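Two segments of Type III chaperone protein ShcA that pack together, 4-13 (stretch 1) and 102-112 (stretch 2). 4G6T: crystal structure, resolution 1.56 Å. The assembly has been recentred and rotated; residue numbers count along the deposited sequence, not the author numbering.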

# COMPACT_ATOMS: atom_id res chain seq x y z
N MET A 4 7.08 1.91 21.30
CA MET A 4 6.61 0.58 20.92
C MET A 4 5.17 0.51 20.40
O MET A 4 4.79 -0.42 19.70
CB MET A 4 6.80 -0.40 22.08
CG MET A 4 8.26 -0.42 22.53
SD MET A 4 9.49 -0.93 21.32
CE MET A 4 9.35 -2.74 21.30
N SER A 5 4.35 1.51 20.72
CA SER A 5 3.00 1.56 20.19
C SER A 5 2.97 1.66 18.68
O SER A 5 1.98 1.24 18.08
CB SER A 5 2.19 2.71 20.81
OG SER A 5 2.67 3.99 20.46
N ASN A 6 4.06 2.16 18.12
CA ASN A 6 4.19 2.26 16.66
C ASN A 6 4.29 0.88 16.00
O ASN A 6 4.17 0.78 14.75
CB ASN A 6 5.28 3.17 16.22
CG ASN A 6 4.92 4.63 16.41
OD1 ASN A 6 3.72 4.96 16.35
ND2 ASN A 6 5.91 5.48 16.61
N LEU A 7 4.46 -0.20 16.77
CA LEU A 7 4.41 -1.55 16.17
C LEU A 7 2.99 -2.04 15.90
O LEU A 7 2.80 -3.13 15.44
CB LEU A 7 5.18 -2.57 16.99
CG LEU A 7 6.68 -2.50 16.88
CD1 LEU A 7 7.30 -3.13 18.12
CD2 LEU A 7 7.10 -3.13 15.55
N PHE A 8 1.96 -1.26 16.25
CA PHE A 8 0.57 -1.59 15.98
C PHE A 8 0.32 -1.98 14.50
O PHE A 8 -0.41 -2.89 14.23
CB PHE A 8 -0.28 -0.38 16.32
CG PHE A 8 -1.75 -0.60 16.25
CD1 PHE A 8 -2.42 -1.10 17.36
CD2 PHE A 8 -2.46 -0.36 15.09
CE1 PHE A 8 -3.81 -1.30 17.34
CE2 PHE A 8 -3.85 -0.59 15.04
CZ PHE A 8 -4.51 -1.07 16.17
N TYR A 9 0.95 -1.22 13.60
CA TYR A 9 0.80 -1.42 12.16
C TYR A 9 1.33 -2.79 11.72
O TYR A 9 0.65 -3.52 11.02
CB TYR A 9 1.49 -0.30 11.37
CG TYR A 9 0.99 1.09 11.79
CD1 TYR A 9 -0.27 1.55 11.39
CD2 TYR A 9 1.71 1.85 12.69
CE1 TYR A 9 -0.73 2.78 11.87
CE2 TYR A 9 1.25 3.05 13.16
CZ TYR A 9 0.02 3.49 12.75
OH TYR A 9 -0.40 4.75 13.25
N LYS A 10 2.51 -3.13 12.24
CA LYS A 10 3.09 -4.46 11.96
C LYS A 10 2.19 -5.54 12.49
O LYS A 10 1.93 -6.57 11.85
CB LYS A 10 4.45 -4.57 12.61
CG LYS A 10 4.99 -5.98 12.48
CD LYS A 10 6.31 -6.20 13.18
CE LYS A 10 6.84 -7.61 12.90
NZ LYS A 10 6.04 -8.71 13.45
N THR A 11 1.70 -5.41 13.72
CA THR A 11 0.81 -6.40 14.26
C THR A 11 -0.42 -6.65 13.40
O THR A 11 -0.89 -7.78 13.18
CB THR A 11 0.43 -6.05 15.72
OG1 THR A 11 1.66 -5.82 16.41
CG2 THR A 11 -0.40 -7.16 16.33
N LEU A 12 -0.97 -5.55 12.89
CA LEU A 12 -2.12 -5.63 12.00
C LEU A 12 -1.72 -6.37 10.73
O LEU A 12 -2.49 -7.21 10.25
CB LEU A 12 -2.63 -4.23 11.65
CG LEU A 12 -3.72 -4.19 10.58
CD1 LEU A 12 -4.96 -4.87 11.03
CD2 LEU A 12 -3.93 -2.71 10.24
N LEU A 13 -0.60 -5.96 10.16
CA LEU A 13 -0.09 -6.58 8.94
C LEU A 13 0.14 -8.07 9.10
O LEU A 13 -0.24 -8.85 8.20
CB LEU A 13 1.09 -5.86 8.39
CG LEU A 13 1.57 -6.28 6.99
CD1 LEU A 13 0.46 -6.04 5.98
CD2 LEU A 13 2.82 -5.51 6.62
N PRO A 102 -7.29 6.05 9.67
CA PRO A 102 -6.69 6.42 10.97
C PRO A 102 -6.48 5.18 11.82
O PRO A 102 -7.23 4.21 11.74
CB PRO A 102 -7.74 7.30 11.60
CG PRO A 102 -8.72 7.62 10.56
CD PRO A 102 -8.67 6.57 9.47
N ARG A 103 -5.42 5.26 12.63
CA ARG A 103 -5.02 4.12 13.50
C ARG A 103 -6.21 3.61 14.30
O ARG A 103 -6.41 2.39 14.40
CB ARG A 103 -3.85 4.50 14.40
CG ARG A 103 -3.34 3.37 15.34
CD ARG A 103 -2.94 3.91 16.76
NE ARG A 103 -1.59 4.46 16.82
CZ ARG A 103 -0.53 3.90 17.43
NH1 ARG A 103 -0.62 2.74 18.11
NH2 ARG A 103 0.65 4.53 17.39
N GLU A 104 -7.01 4.53 14.87
CA GLU A 104 -8.25 4.22 15.61
C GLU A 104 -9.26 3.35 14.88
O GLU A 104 -10.11 2.73 15.49
CB GLU A 104 -8.99 5.55 15.96
CG GLU A 104 -8.26 6.53 16.89
CD GLU A 104 -7.20 7.48 16.25
OE1 GLU A 104 -6.85 7.37 15.04
OE2 GLU A 104 -6.67 8.35 17.00
N LYS A 105 -9.27 3.38 13.55
CA LYS A 105 -10.22 2.64 12.77
C LYS A 105 -9.66 1.37 12.12
O LYS A 105 -10.39 0.66 11.45
CB LYS A 105 -10.75 3.54 11.65
CG LYS A 105 -11.70 4.62 12.17
CD LYS A 105 -11.93 5.78 11.21
CE LYS A 105 -12.47 7.04 11.91
NZ LYS A 105 -11.78 7.46 13.19
N LEU A 106 -8.39 1.08 12.33
CA LEU A 106 -7.78 -0.06 11.67
C LEU A 106 -8.25 -1.36 12.27
O LEU A 106 -8.43 -1.50 13.51
CB LEU A 106 -6.27 -0.02 11.76
CG LEU A 106 -5.51 0.99 10.92
CD1 LEU A 106 -4.04 1.16 11.33
CD2 LEU A 106 -5.65 0.48 9.48
N SER A 107 -8.47 -2.30 11.40
CA SER A 107 -8.77 -3.68 11.72
C SER A 107 -8.54 -4.49 10.50
O SER A 107 -8.43 -3.94 9.40
CB SER A 107 -10.24 -3.87 12.13
OG SER A 107 -11.17 -3.73 11.02
N VAL A 108 -8.48 -5.81 10.62
CA VAL A 108 -8.23 -6.63 9.46
C VAL A 108 -9.39 -6.51 8.45
O VAL A 108 -9.12 -6.26 7.25
CB VAL A 108 -7.88 -8.09 9.84
CG1 VAL A 108 -7.87 -8.97 8.62
CG2 VAL A 108 -6.50 -8.10 10.49
N PRO A 109 -10.66 -6.60 8.88
CA PRO A 109 -11.75 -6.44 7.86
C PRO A 109 -11.76 -5.05 7.21
O PRO A 109 -12.04 -4.98 6.00
CB PRO A 109 -13.03 -6.66 8.65
CG PRO A 109 -12.60 -7.47 9.86
CD PRO A 109 -11.22 -6.99 10.20
N THR A 110 -11.48 -4.00 7.97
CA THR A 110 -11.42 -2.62 7.40
C THR A 110 -10.31 -2.51 6.40
O THR A 110 -10.50 -1.95 5.30
CB THR A 110 -11.32 -1.53 8.48
OG1 THR A 110 -12.55 -1.57 9.22
CG2 THR A 110 -11.16 -0.17 7.86
N LEU A 111 -9.13 -3.02 6.71
CA LEU A 111 -8.06 -2.99 5.77
C LEU A 111 -8.44 -3.74 4.48
O LEU A 111 -8.12 -3.30 3.36
CB LEU A 111 -6.76 -3.54 6.40
CG LEU A 111 -5.52 -3.64 5.51
CD1 LEU A 111 -5.08 -2.33 4.89
CD2 LEU A 111 -4.34 -4.19 6.30
N LYS A 112 -9.02 -4.93 4.63
CA LYS A 112 -9.47 -5.73 3.45
C LYS A 112 -10.45 -4.93 2.60
O LYS A 112 -10.24 -4.82 1.37
CB LYS A 112 -10.10 -7.05 3.88
CG LYS A 112 -9.11 -8.05 4.45
CD LYS A 112 -9.84 -9.33 4.80
CE LYS A 112 -8.80 -10.35 5.23
NZ LYS A 112 -9.51 -11.63 5.33
O HOH W 1 1.39 6.05 14.89

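A long side chain can serve two chemistries at once, greasy along its stem and polar at its tip, and the contact between residues 4-13 and 102-112 of the chaperone ShcA is a compact example. Although at least 94 positions separate any two touching residues, the segments bury 513 Å² between them, and the shape of the seam is set by two projections, one from each side: R103 and L12.

R103 is the larger by covered area. Its CA-to-CB bond points toward stretch 1, and the chain runs alongside the F8 and Y9 side chains to reach the 3-10 turn at residues 4-6. The stem fits closely: CB of R103 lies 3.6 Å from OH of Y9, while CG of R103 sits 4.3 Å from the centroid of the F8 ring, 30° off the ring normal, an off-centre CH-pi contact. At the far end, NH1 of R103 donates a hydrogen bond to O of S5 at 3.0 Å, with an angle of 141° at the hydrogen. That carbonyl also accepts from N of F8, at 3.1 Å, so the guanidinium meets a backbone oxygen of the 3-10 turn that is also bonded to the helical residue F8. The oxygen lies near the guanidinium plane, at its edge, where the N-H groups point.

Beside this tip a water bridges the two segments. Water 1 donates to OD1 of N6 at 3.0 Å and accepts from both OH of Y9, at 2.8 Å, and NH2 of R103, at 3.0 Å, tying three side chains from two segments together. N6 and Y9 reach this point by their ends, since the CA-to-CB bond of N6 points away and that of Y9 sideways. One polar atom is left over: NE of R103 is buried by the contact and has no partner in the model.

L106 is a lower bump on the same side as R103, and its CD1 sits in the corner formed by the two aromatic residues. It comes to 3.7 Å from CE1 of Y9 and to 4.1 Å from CE2 of F8, meeting the F8 ring at its edge. Thus F8 receives the arginine stem obliquely and the leucine methyl edge-on.

One helical turn beyond F8, the relief is reversed. L12, pointing toward stretch 2, pushes its two methyls into a hollow lined by L106, S107, V108 and L111. Its CD1 lies 3.6 Å from CG2 of V108 and equally close, 3.6 Å, to the backbone C of S107; its CD2 lies 3.7 Å from CD2 of L106 and 4.2 Å from CD2 of L111. The backbone turns into a helix at this hollow: S107 is the N-cap, its OG accepting from N of T110 at 3.1 Å, with its CA-to-CB bond directed away from stretch 1. The capping serine therefore offers L12 main chain, while its neighbours supply the apolar side chains.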